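Local structure of leucyl-trna synthetase (Plasmodium falciparum, 5FOC) at residues Y283-K286 with E287-K291; K309-Y312 with E313-K316; G340-V344 with D345-G349; R356-A359 with K360-I363. The protein probably removes wrongly attached amino acids from leucine tRNA, as the editing domain of a class I synthetase that charges this tRNA with leucine. The protein carries 2 engineered substitutions. All coordinates share one frame; numbering follows the deposited sequence.

Contact 1: Y283-K286 with E287-K291; sequences YNLK and EEQLK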
loop_
_atom_site.group_PDB
_atom_site.type_symbol
_atom_site.label_atom_id
_atom_site.label_comp_id
_atom_site.label_asym_id
_atom_site.label_seq_id
_atom_site.Cartn_x
_atom_site.Cartn_y
_atom_site.Cartn_z
ATOM N N TYR A 283 8.819 -9.657 -13.993
ATOM C CA TYR A 283 9.090 -9.157 -12.637
ATOM C C TYR A 283 9.785 -10.179 -11.769
ATOM O O TYR A 283 9.906 -11.371 -12.127
ATOM C CB TYR A 283 7.786 -8.775 -11.950
ATOM C CG TYR A 283 6.973 -7.701 -12.674
ATOM C CD1 TYR A 283 7.326 -6.354 -12.574
ATOM C CD2 TYR A 283 5.867 -8.039 -13.448
ATOM C CE1 TYR A 283 6.590 -5.360 -13.233
ATOM C CE2 TYR A 283 5.103 -7.039 -14.117
ATOM C CZ TYR A 283 5.473 -5.719 -13.994
ATOM O OH TYR A 283 4.760 -4.749 -14.632
ATOM N N ASN A 284 10.224 -9.742 -10.601
ATOM C CA ASN A 284 10.862 -10.672 -9.659
ATOM C C ASN A 284 9.760 -11.409 -8.897
ATOM O O ASN A 284 9.578 -11.194 -7.671
ATOM C CB ASN A 284 11.810 -9.921 -8.718
ATOM C CG ASN A 284 12.980 -9.261 -9.447
ATOM O OD1 ASN A 284 13.326 -8.108 -9.160
ATOM N ND2 ASN A 284 13.591 -9.974 -10.390
ATOM N N LEU A 285 9.033 -12.267 -9.645
ATOM C CA LEU A 285 7.890 -13.073 -9.162
ATOM C C LEU A 285 8.068 -14.537 -9.539
ATOM O O LEU A 285 8.524 -14.844 -10.626
ATOM C CB LEU A 285 6.534 -12.594 -9.745
ATOM C CG LEU A 285 5.941 -11.315 -9.201
ATOM C CD1 LEU A 285 4.715 -10.960 -10.043
ATOM C CD2 LEU A 285 5.571 -11.484 -7.739
ATOM N N LYS A 286 7.665 -15.426 -8.634
ATOM C CA LYS A 286 7.652 -16.862 -8.892
ATOM C C LYS A 286 6.260 -17.398 -8.707
ATOM O O LYS A 286 5.525 -16.897 -7.848
ATOM C CB LYS A 286 8.643 -17.603 -7.985
ATOM C CG LYS A 286 10.089 -17.129 -8.136
ATOM C CD LYS A 286 10.845 -17.084 -6.811
ATOM C CE LYS A 286 10.376 -15.945 -5.905
ATOM N NZ LYS A 286 11.172 -15.878 -4.645
ATOM N N GLU A 287 5.912 -18.414 -9.508
ATOM C CA GLU A 287 4.605 -19.083 -9.482
ATOM C C GLU A 287 4.128 -19.352 -8.066
ATOM O O GLU A 287 2.962 -19.203 -7.754
ATOM C CB GLU A 287 4.683 -20.474 -10.157
ATOM C CG GLU A 287 4.875 -20.432 -11.654
ATOM C CD GLU A 287 4.307 -21.634 -12.386
ATOM O OE1 GLU A 287 4.007 -22.673 -11.748
ATOM O OE2 GLU A 287 4.169 -21.528 -13.621
ATOM N N GLU A 288 5.034 -19.834 -7.226
ATOM C CA GLU A 288 4.664 -20.196 -5.861
ATOM C C GLU A 288 4.228 -19.019 -4.979
ATOM O O GLU A 288 3.625 -19.236 -3.929
ATOM C CB GLU A 288 5.802 -20.959 -5.187
ATOM C CG GLU A 288 7.106 -20.166 -5.094
ATOM C CD GLU A 288 8.181 -20.706 -6.028
ATOM O OE1 GLU A 288 7.881 -20.943 -7.244
ATOM O OE2 GLU A 288 9.328 -20.861 -5.539
ATOM N N GLN A 289 4.552 -17.799 -5.383
ATOM C CA GLN A 289 4.093 -16.609 -4.665
ATOM C C GLN A 289 2.669 -16.233 -5.003
ATOM O O GLN A 289 2.143 -15.395 -4.298
ATOM C CB GLN A 289 4.985 -15.404 -4.974
ATOM C CG GLN A 289 6.437 -15.583 -4.571
ATOM C CD GLN A 289 7.273 -14.373 -4.891
ATOM O OE1 GLN A 289 7.664 -14.178 -6.028
ATOM N NE2 GLN A 289 7.564 -13.561 -3.890
ATOM N N LEU A 290 2.054 -16.853 -6.013
ATOM C CA LEU A 290 0.761 -16.385 -6.521
ATOM C C LEU A 290 -0.410 -17.165 -5.958
ATOM O O LEU A 290 -1.491 -17.072 -6.478
ATOM C CB LEU A 290 0.729 -16.455 -8.033
ATOM C CG LEU A 290 1.875 -15.795 -8.746
ATOM C CD1 LEU A 290 1.702 -15.978 -10.225
ATOM C CD2 LEU A 290 1.938 -14.322 -8.437
ATOM N N LYS A 291 -0.197 -17.938 -4.888
ATOM C CA LYS A 291 -1.249 -18.834 -4.393
ATOM C C LYS A 291 -1.881 -18.395 -3.070
ATOM O O LYS A 291 -2.541 -19.221 -2.429
ATOM C CB LYS A 291 -0.724 -20.263 -4.290
ATOM C CG LYS A 291 -0.246 -20.832 -5.623
ATOM C CD LYS A 291 0.363 -22.237 -5.456
ATOM C CE LYS A 291 1.294 -22.606 -6.599
ATOM N NZ LYS A 291 0.724 -22.355 -7.953
#
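The short 3-10 segment 287-289 begins with a reciprocal pair of bonds between Lys286 and Gln289. The backbone N of Gln289 donates to Lys286 O at 2.8 Å, which closes the turn, and the side chain of Gln289 reaches back so that its OE1 accepts Lys286 N at 2.9 Å. The second bond lies in the plane of the amide, on a lone pair of OE1. The side-chain acceptor and the backbone donor of Gln289 thus both grip Lys286, the residue just before the 3-10 segment. The lysine chain, bent at chi2 (142°) and chi3, curls past the same amide and sets CE 3.2 Å from Gln289 OE1. Leu285 approaches at about a right angle, its CD2 3.8 Å from Gln289 OE1. On the outer side, Glu288 turns back with chi1 at 60° and lays OE1 3.5 Å from Lys286 CB. Toward the protein, Leu285 and Leu290 both touch Leu241 of strand 238-242, and the backbone oxygen of Gln289 is hydrogen-bonded by Tyr138 OH.

Contact 2: K309-Y312 with E313-K316; sequences KYYY and EKEK
Glu313, Tyr311 and Lys314 carry this contact, which forms the last turns of helix 307-314 and closes in a Schellman motif. Glu313 sits one turn below Lys309. Its backbone N donates to Lys309 O at 3.0 Å, nearly along the C=O axis, and its extended chain climbs back along the helix surface until OE2 lies 3.0 Å from Lys309 CE. The ammonium group extends past this point, leaving only a long salt bridge of 3.9 Å from Lys309 NZ to Glu313 OE2. It is mainly the aliphatic part of the lysine that meets the carboxylate.

Lys314 runs fully extended from a CG placed opposite its backbone N (chi1 -175°), a course that takes it obliquely across Tyr310, with CD 3.7 Å from Tyr310 CE2. Tyr310 in turn places CD2 over the centre of the neighbouring Tyr311 ring. Tyr311 is the buried member of the group: its ring points into the protein and touches Thr263 of helix 263-274 and Leu332 of helix 325-339. Tyr312, whose ring meets that of Tyr266 with planes about 60° apart, adds a second contact to helix 263-274.

Past the end of the helix, Lys316 takes a positive phi, and its N makes a weak bond back to Glu313 O. Glu315 lies alongside Tyr311, pointing the same way; its carboxylate and the phenol ring are nearly coplanar, 8° apart, and OE2 faces the ring edge 3.8 Å from Tyr311 CD1.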
loop_
_atom_site.group_PDB
_atom_site.type_symbol
_atom_site.label_atom_id
_atom_site.label_comp_id
_atom_site.label_asym_id
_atom_site.label_seq_id
_atom_site.Cartn_x
_atom_site.Cartn_y
_atom_site.Cartn_z
ATOM N N LYS A 309 -15.376 -12.413 -6.447
ATOM C CA LYS A 309 -15.474 -13.437 -7.478
ATOM C C LYS A 309 -16.907 -13.505 -8.035
ATOM O O LYS A 309 -17.103 -13.608 -9.238
ATOM C CB LYS A 309 -15.075 -14.804 -6.901
ATOM C CG LYS A 309 -15.077 -15.945 -7.910
ATOM C CD LYS A 309 -14.622 -17.267 -7.301
ATOM C CE LYS A 309 -14.909 -18.349 -8.312
ATOM N NZ LYS A 309 -14.565 -19.725 -7.912
ATOM N N TYR A 310 -17.895 -13.496 -7.151
ATOM C CA TYR A 310 -19.306 -13.588 -7.581
ATOM C C TYR A 310 -19.651 -12.514 -8.640
ATOM O O TYR A 310 -20.227 -12.846 -9.656
ATOM C CB TYR A 310 -20.264 -13.479 -6.388
ATOM C CG TYR A 310 -21.711 -13.597 -6.780
ATOM C CD1 TYR A 310 -22.341 -14.836 -6.853
ATOM C CD2 TYR A 310 -22.464 -12.453 -7.085
ATOM C CE1 TYR A 310 -23.677 -14.945 -7.238
ATOM C CE2 TYR A 310 -23.791 -12.551 -7.451
ATOM C CZ TYR A 310 -24.388 -13.798 -7.531
ATOM O OH TYR A 310 -25.717 -13.867 -7.887
ATOM N N TYR A 311 -19.280 -11.254 -8.400
ATOM C CA TYR A 311 -19.555 -10.164 -9.384
ATOM C C TYR A 311 -18.626 -10.162 -10.603
ATOM O O TYR A 311 -19.048 -9.771 -11.693
ATOM C CB TYR A 311 -19.643 -8.792 -8.708
ATOM C CG TYR A 311 -20.923 -8.719 -7.918
ATOM C CD1 TYR A 311 -22.167 -8.481 -8.561
ATOM C CD2 TYR A 311 -20.945 -8.984 -6.554
ATOM C CE1 TYR A 311 -23.369 -8.462 -7.840
ATOM C CE2 TYR A 311 -22.148 -8.932 -5.819
ATOM C CZ TYR A 311 -23.360 -8.695 -6.464
ATOM O OH TYR A 311 -24.550 -8.662 -5.735
ATOM N N TYR A 312 -17.374 -10.609 -10.422
ATOM C CA TYR A 312 -16.486 -10.866 -11.550
ATOM C C TYR A 312 -17.171 -11.790 -12.564
ATOM O O TYR A 312 -17.251 -11.482 -13.753
ATOM C CB TYR A 312 -15.204 -11.503 -11.046
ATOM C CG TYR A 312 -14.173 -11.801 -12.086
ATOM C CD1 TYR A 312 -13.355 -10.788 -12.602
ATOM C CD2 TYR A 312 -13.988 -13.114 -12.549
ATOM C CE1 TYR A 312 -12.386 -11.058 -13.553
ATOM C CE2 TYR A 312 -13.017 -13.399 -13.508
ATOM C CZ TYR A 312 -12.215 -12.369 -13.997
ATOM O OH TYR A 312 -11.265 -12.634 -14.921
ATOM N N GLU A 313 -17.701 -12.899 -12.067
ATOM C CA GLU A 313 -18.329 -13.925 -12.915
ATOM C C GLU A 313 -19.680 -13.518 -13.473
ATOM O O GLU A 313 -19.934 -13.709 -14.662
ATOM C CB GLU A 313 -18.495 -15.225 -12.140
ATOM C CG GLU A 313 -17.171 -15.892 -11.784
ATOM C CD GLU A 313 -17.370 -17.114 -10.921
ATOM O OE1 GLU A 313 -18.455 -17.201 -10.283
ATOM O OE2 GLU A 313 -16.454 -17.990 -10.871
ATOM N N LYS A 314 -20.542 -12.979 -12.609
ATOM C CA LYS A 314 -21.899 -12.610 -12.999
ATOM C C LYS A 314 -21.882 -11.471 -14.006
ATOM O O LYS A 314 -22.660 -11.514 -14.952
ATOM C CB LYS A 314 -22.735 -12.216 -11.785
ATOM C CG LYS A 314 -24.197 -11.924 -12.069
ATOM C CD LYS A 314 -24.855 -11.397 -10.814
ATOM C CE LYS A 314 -26.312 -11.055 -11.030
ATOM N NZ LYS A 314 -26.957 -10.828 -9.710
ATOM N N GLU A 315 -21.003 -10.473 -13.830
ATOM C CA GLU A 315 -20.950 -9.326 -14.784
ATOM C C GLU A 315 -20.014 -9.552 -15.980
ATOM O O GLU A 315 -19.836 -8.652 -16.825
ATOM C CB GLU A 315 -20.601 -8.004 -14.097
ATOM C CG GLU A 315 -21.379 -7.649 -12.839
ATOM C CD GLU A 315 -22.876 -7.536 -13.017
ATOM O OE1 GLU A 315 -23.342 -7.180 -14.120
ATOM O OE2 GLU A 315 -23.594 -7.785 -12.016
ATOM N N LYS A 316 -19.445 -10.753 -16.056
ATOM C CA LYS A 316 -18.610 -11.202 -17.170
ATOM C C LYS A 316 -17.368 -10.349 -17.384
ATOM O O LYS A 316 -16.979 -10.070 -18.522
ATOM C CB LYS A 316 -19.444 -11.316 -18.464
ATOM C CG LYS A 316 -20.629 -12.239 -18.326
ATOM C CD LYS A 316 -20.189 -13.687 -18.328
ATOM C CE LYS A 316 -21.301 -14.551 -17.783
ATOM N NZ LYS A 316 -21.166 -15.934 -18.294
#

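Contact 3: G340-V344 with D345-G349; sequences GIMTV and DPYKG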
loop_
_atom_site.group_PDB
_atom_site.type_symbol
_atom_site.label_atom_id
_atom_site.label_comp_id
_atom_site.label_asym_id
_atom_site.label_seq_id
_atom_site.Cartn_x
_atom_site.Cartn_y
_atom_site.Cartn_z
ATOM N N GLY A 340 -24.063 -5.649 3.741
ATOM C CA GLY A 340 -23.099 -6.721 4.055
ATOM C C GLY A 340 -23.140 -7.080 5.532
ATOM O O GLY A 340 -23.453 -6.218 6.381
ATOM N N ILE A 341 -22.770 -8.341 5.832
ATOM C CA ILE A 341 -22.591 -8.822 7.204
ATOM C C ILE A 341 -21.137 -9.280 7.302
ATOM O O ILE A 341 -20.655 -10.001 6.427
ATOM C CB ILE A 341 -23.536 -9.998 7.536
ATOM C CG1 ILE A 341 -25.002 -9.559 7.345
ATOM C CG2 ILE A 341 -23.323 -10.500 8.959
ATOM C CD1 ILE A 341 -25.987 -10.694 7.232
ATOM N N MET A 342 -20.457 -8.829 8.342
ATOM C CA MET A 342 -19.075 -9.271 8.609
ATOM C C MET A 342 -18.990 -10.734 9.032
ATOM O O MET A 342 -19.793 -11.232 9.835
ATOM C CB MET A 342 -18.459 -8.407 9.692
ATOM C CG MET A 342 -18.406 -6.897 9.418
ATOM S SD MET A 342 -17.737 -6.382 7.849
ATOM C CE MET A 342 -16.062 -7.045 8.054
ATOM N N THR A 343 -17.949 -11.390 8.536
ATOM C CA THR A 343 -17.732 -12.836 8.787
ATOM C C THR A 343 -16.416 -13.213 9.526
ATOM O O THR A 343 -16.084 -14.425 9.689
ATOM C CB THR A 343 -17.779 -13.614 7.464
ATOM O OG1 THR A 343 -16.768 -13.107 6.590
ATOM C CG2 THR A 343 -19.149 -13.505 6.816
ATOM N N VAL A 344 -15.694 -12.195 9.977
ATOM C CA VAL A 344 -14.354 -12.355 10.609
ATOM C C VAL A 344 -14.257 -11.646 11.936
ATOM O O VAL A 344 -14.931 -10.592 12.141
ATOM C CB VAL A 344 -13.232 -11.846 9.664
ATOM C CG1 VAL A 344 -13.181 -12.740 8.420
ATOM C CG2 VAL A 344 -13.450 -10.359 9.280
ATOM N N ASP A 345 -13.465 -12.188 12.864
ATOM C CA ASP A 345 -13.156 -11.505 14.100
ATOM C C ASP A 345 -12.467 -10.173 13.864
ATOM O O ASP A 345 -11.690 -10.054 12.923
ATOM C CB ASP A 345 -12.189 -12.334 15.017
ATOM C CG ASP A 345 -12.793 -13.596 15.569
ATOM O OD1 ASP A 345 -14.012 -13.822 15.533
ATOM O OD2 ASP A 345 -11.975 -14.379 16.091
ATOM N N PRO A 346 -12.741 -9.165 14.705
ATOM C CA PRO A 346 -13.623 -9.256 15.877
ATOM C C PRO A 346 -15.087 -8.820 15.580
ATOM O O PRO A 346 -15.785 -8.350 16.500
ATOM C CB PRO A 346 -12.949 -8.282 16.867
ATOM C CG PRO A 346 -12.375 -7.230 15.993
ATOM C CD PRO A 346 -11.941 -7.925 14.724
ATOM N N TYR A 347 -15.567 -9.013 14.342
ATOM C CA TYR A 347 -16.796 -8.365 13.877
ATOM C C TYR A 347 -17.870 -9.374 13.529
ATOM O O TYR A 347 -18.851 -9.000 12.896
ATOM C CB TYR A 347 -16.491 -7.522 12.634
ATOM C CG TYR A 347 -15.437 -6.473 12.874
ATOM C CD1 TYR A 347 -15.582 -5.504 13.898
ATOM C CD2 TYR A 347 -14.323 -6.413 12.073
ATOM C CE1 TYR A 347 -14.593 -4.555 14.126
ATOM C CE2 TYR A 347 -13.325 -5.477 12.289
ATOM C CZ TYR A 347 -13.447 -4.554 13.312
ATOM O OH TYR A 347 -12.431 -3.627 13.496
ATOM N N LYS A 348 -17.723 -10.633 13.927
ATOM C CA LYS A 348 -18.585 -11.687 13.383
ATOM C C LYS A 348 -20.054 -11.408 13.667
ATOM O O LYS A 348 -20.411 -11.122 14.804
ATOM C CB LYS A 348 -18.217 -13.075 13.896
ATOM C CG LYS A 348 -17.012 -13.668 13.207
ATOM C CD LYS A 348 -16.778 -15.106 13.653
ATOM C CE LYS A 348 -15.669 -15.682 12.828
ATOM N NZ LYS A 348 -15.323 -17.035 13.347
ATOM N N GLY A 349 -20.873 -11.469 12.615
ATOM C CA GLY A 349 -22.310 -11.112 12.684
ATOM C C GLY A 349 -22.737 -9.655 12.688
ATOM O O GLY A 349 -23.941 -9.364 12.709
#
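Val344 O accepts the shortest bond across the contact, 2.8 Å from Tyr347 N, with the donor in the carbonyl plane and on a lone pair. The bond spans Asp345 and Pro346, whose connecting peptide is cis, and it folds the chain back on itself. A second bond, 3.0 Å from Gly349 N to Met342 O, joins the returning chain to the end of strand 341-342; Gly349 meets it with a positive phi of 78°, a conformation that favours glycine. Between the two bonds, Met342 and Tyr347 lie side by side and point the same way. Their CB atoms are 3.6 Å apart, and Met342 CB is also 3.3 Å from Tyr347 O. Bends at chi2 (-50°) and chi3 keep the methionine compact as it packs on Thr352 and Cys355 of helix 352-365. The tyrosine ring continues toward the same helix, where its OH is hydrogen-bonded with Asn362; one face of the ring takes Pro346 CD near its rim. On the outer flank the extended Lys348 chain passes the backbone of Thr343, its CE 3.4 Å from Thr343 O, while Ile341 CG2 covers the backbone of Gly349. Backbone bonds of Met342 with Met350 and of Gly340 with Thr352 carry the return further, while strand 341-342 pairs antiparallel with strand 298-299. The whole is a hairpin-like loop with a type VIa beta turn, the cis-proline turn, at its tip.

Contact 4: R356-A359 with K360-I363; sequences RKLA and KQNI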
loop_
_atom_site.group_PDB
_atom_site.type_symbol
_atom_site.label_atom_id
_atom_site.label_comp_id
_atom_site.label_asym_id
_atom_site.label_seq_id
_atom_site.Cartn_x
_atom_site.Cartn_y
_atom_site.Cartn_z
ATOM N N ARG A 356 -17.476 -0.712 9.305
ATOM C CA ARG A 356 -16.721 0.347 8.602
ATOM C C ARG A 356 -16.184 1.407 9.586
ATOM O O ARG A 356 -15.004 1.796 9.553
ATOM C CB ARG A 356 -17.665 1.018 7.615
ATOM C CG ARG A 356 -17.153 2.289 6.946
ATOM C CD ARG A 356 -15.948 2.011 6.096
ATOM N NE ARG A 356 -16.198 0.906 5.170
ATOM C CZ ARG A 356 -16.848 0.980 4.013
ATOM N NH1 ARG A 356 -17.395 2.143 3.581
ATOM N NH2 ARG A 356 -16.985 -0.116 3.272
ATOM N N LYS A 357 -17.078 1.880 10.461
ATOM C CA LYS A 357 -16.737 2.924 11.430
ATOM C C LYS A 357 -15.839 2.379 12.532
ATOM O O LYS A 357 -14.849 3.011 12.855
ATOM C CB LYS A 357 -18.007 3.658 12.009
ATOM C CG LYS A 357 -18.781 4.544 11.030
ATOM C CD LYS A 357 -20.079 5.076 11.677
ATOM C CE LYS A 357 -21.093 5.761 10.716
ATOM N NZ LYS A 357 -22.599 5.597 11.015
ATOM N N LEU A 358 -16.150 1.184 13.049
ATOM C CA LEU A 358 -15.398 0.604 14.143
ATOM C C LEU A 358 -13.999 0.282 13.685
ATOM O O LEU A 358 -13.042 0.565 14.400
ATOM C CB LEU A 358 -16.059 -0.673 14.681
ATOM C CG LEU A 358 -17.365 -0.505 15.441
ATOM C CD1 LEU A 358 -17.808 -1.854 15.946
ATOM C CD2 LEU A 358 -17.241 0.437 16.633
ATOM N N ALA A 359 -13.881 -0.286 12.481
ATOM C CA ALA A 359 -12.569 -0.699 11.955
ATOM C C ALA A 359 -11.661 0.519 11.740
ATOM O O ALA A 359 -10.474 0.490 12.073
ATOM C CB ALA A 359 -12.725 -1.497 10.680
ATOM N N LYS A 360 -12.234 1.603 11.218
ATOM C CA LYS A 360 -11.503 2.881 11.154
ATOM C C LYS A 360 -10.992 3.327 12.517
ATOM O O LYS A 360 -9.821 3.695 12.640
ATOM C CB LYS A 360 -12.366 3.995 10.582
ATOM C CG LYS A 360 -12.369 4.033 9.095
ATOM C CD LYS A 360 -13.159 5.295 8.680
ATOM C CE LYS A 360 -13.144 5.465 7.177
ATOM N NZ LYS A 360 -14.033 6.567 6.754
ATOM N N GLN A 361 -11.888 3.296 13.521
ATOM C CA GLN A 361 -11.541 3.603 14.913
ATOM C C GLN A 361 -10.398 2.714 15.448
ATOM O O GLN A 361 -9.450 3.233 16.034
ATOM C CB GLN A 361 -12.776 3.500 15.847
ATOM C CG GLN A 361 -13.827 4.600 15.595
ATOM C CD GLN A 361 -15.108 4.423 16.399
ATOM O OE1 GLN A 361 -15.199 3.567 17.278
ATOM N NE2 GLN A 361 -16.112 5.256 16.103
ATOM N N ASN A 362 -10.478 1.397 15.214
ATOM C CA ASN A 362 -9.561 0.447 15.825
ATOM C C ASN A 362 -8.217 0.585 15.170
ATOM O O ASN A 362 -7.178 0.583 15.856
ATOM C CB ASN A 362 -10.083 -0.995 15.706
ATOM C CG ASN A 362 -11.318 -1.254 16.574
ATOM O OD1 ASN A 362 -11.495 -0.651 17.648
ATOM N ND2 ASN A 362 -12.173 -2.173 16.123
ATOM N N ILE A 363 -8.230 0.723 13.845
ATOM C CA ILE A 363 -6.974 0.864 13.100
ATOM C C ILE A 363 -6.202 2.086 13.568
ATOM O O ILE A 363 -4.989 1.986 13.822
ATOM C CB ILE A 363 -7.207 0.917 11.591
ATOM C CG1 ILE A 363 -7.671 -0.459 11.112
ATOM C CG2 ILE A 363 -5.973 1.453 10.841
ATOM C CD1 ILE A 363 -8.143 -0.525 9.680
#
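A chi1 near -69° in both Gln361 and Ile363 sends each side chain back along the helix toward the carbonyl oxygen four residues earlier. Ile363 CG1 thereby comes to 3.1 Å from Ala359 O, an oxygen that also accepts Ile363 N at 2.9 Å. Gln361, extended beyond CG (chi2 174°), brings CG 3.3 Å from Lys357 O, and its amide OE1 lies 3.8 Å from Leu358 CD2. Asn362 N donates to Leu358 O at 2.8 Å, while the side-chain OD1 is hydrogen-bonded with Arg365 NH1. Lys360 lays CB and CG against the carbonyl of Arg356, CG being 3.5 Å from Arg356 O, before its extended chain leads away to a salt bridge with Glu7. Arg356 also pairs outside the turn, through NE with Glu131, and the two cationic groups go to separate carboxylates. Arg356, Ala359 and Ile363 are buried, Ile363 against Pro130 and Ile232 and Arg356 against Tyr333 and Tyr337 of helix 325-339, whereas Lys357 and Gln361 are exposed. The four successive bonds from residue i+4 to residue i and this division of faces are those of a regular amphipathic alpha helix.

How the contacts relate
All four contacts are local, yet each shapes the chain differently. Contact 2 is a surface contact at a helix end, where charged and tyrosine side chains lie along the last turns; the other three are partly buried. Contact 1 combines a side-chain amide with a backbone bond at the start of a 3-10 segment, contact 3 uses backbone bonds and a cis proline to reverse a strand, and contact 4 has unbroken helical bonding with two of its charges, Arg356 and Lys360, paired outside. Contacts 3 and 4 touch, their centres 13 Å apart, because the loop of 340-349 packs on helix 352-365. Contacts 1 and 4 lie on opposite sides of the chain's centre, 32 Å apart between centres.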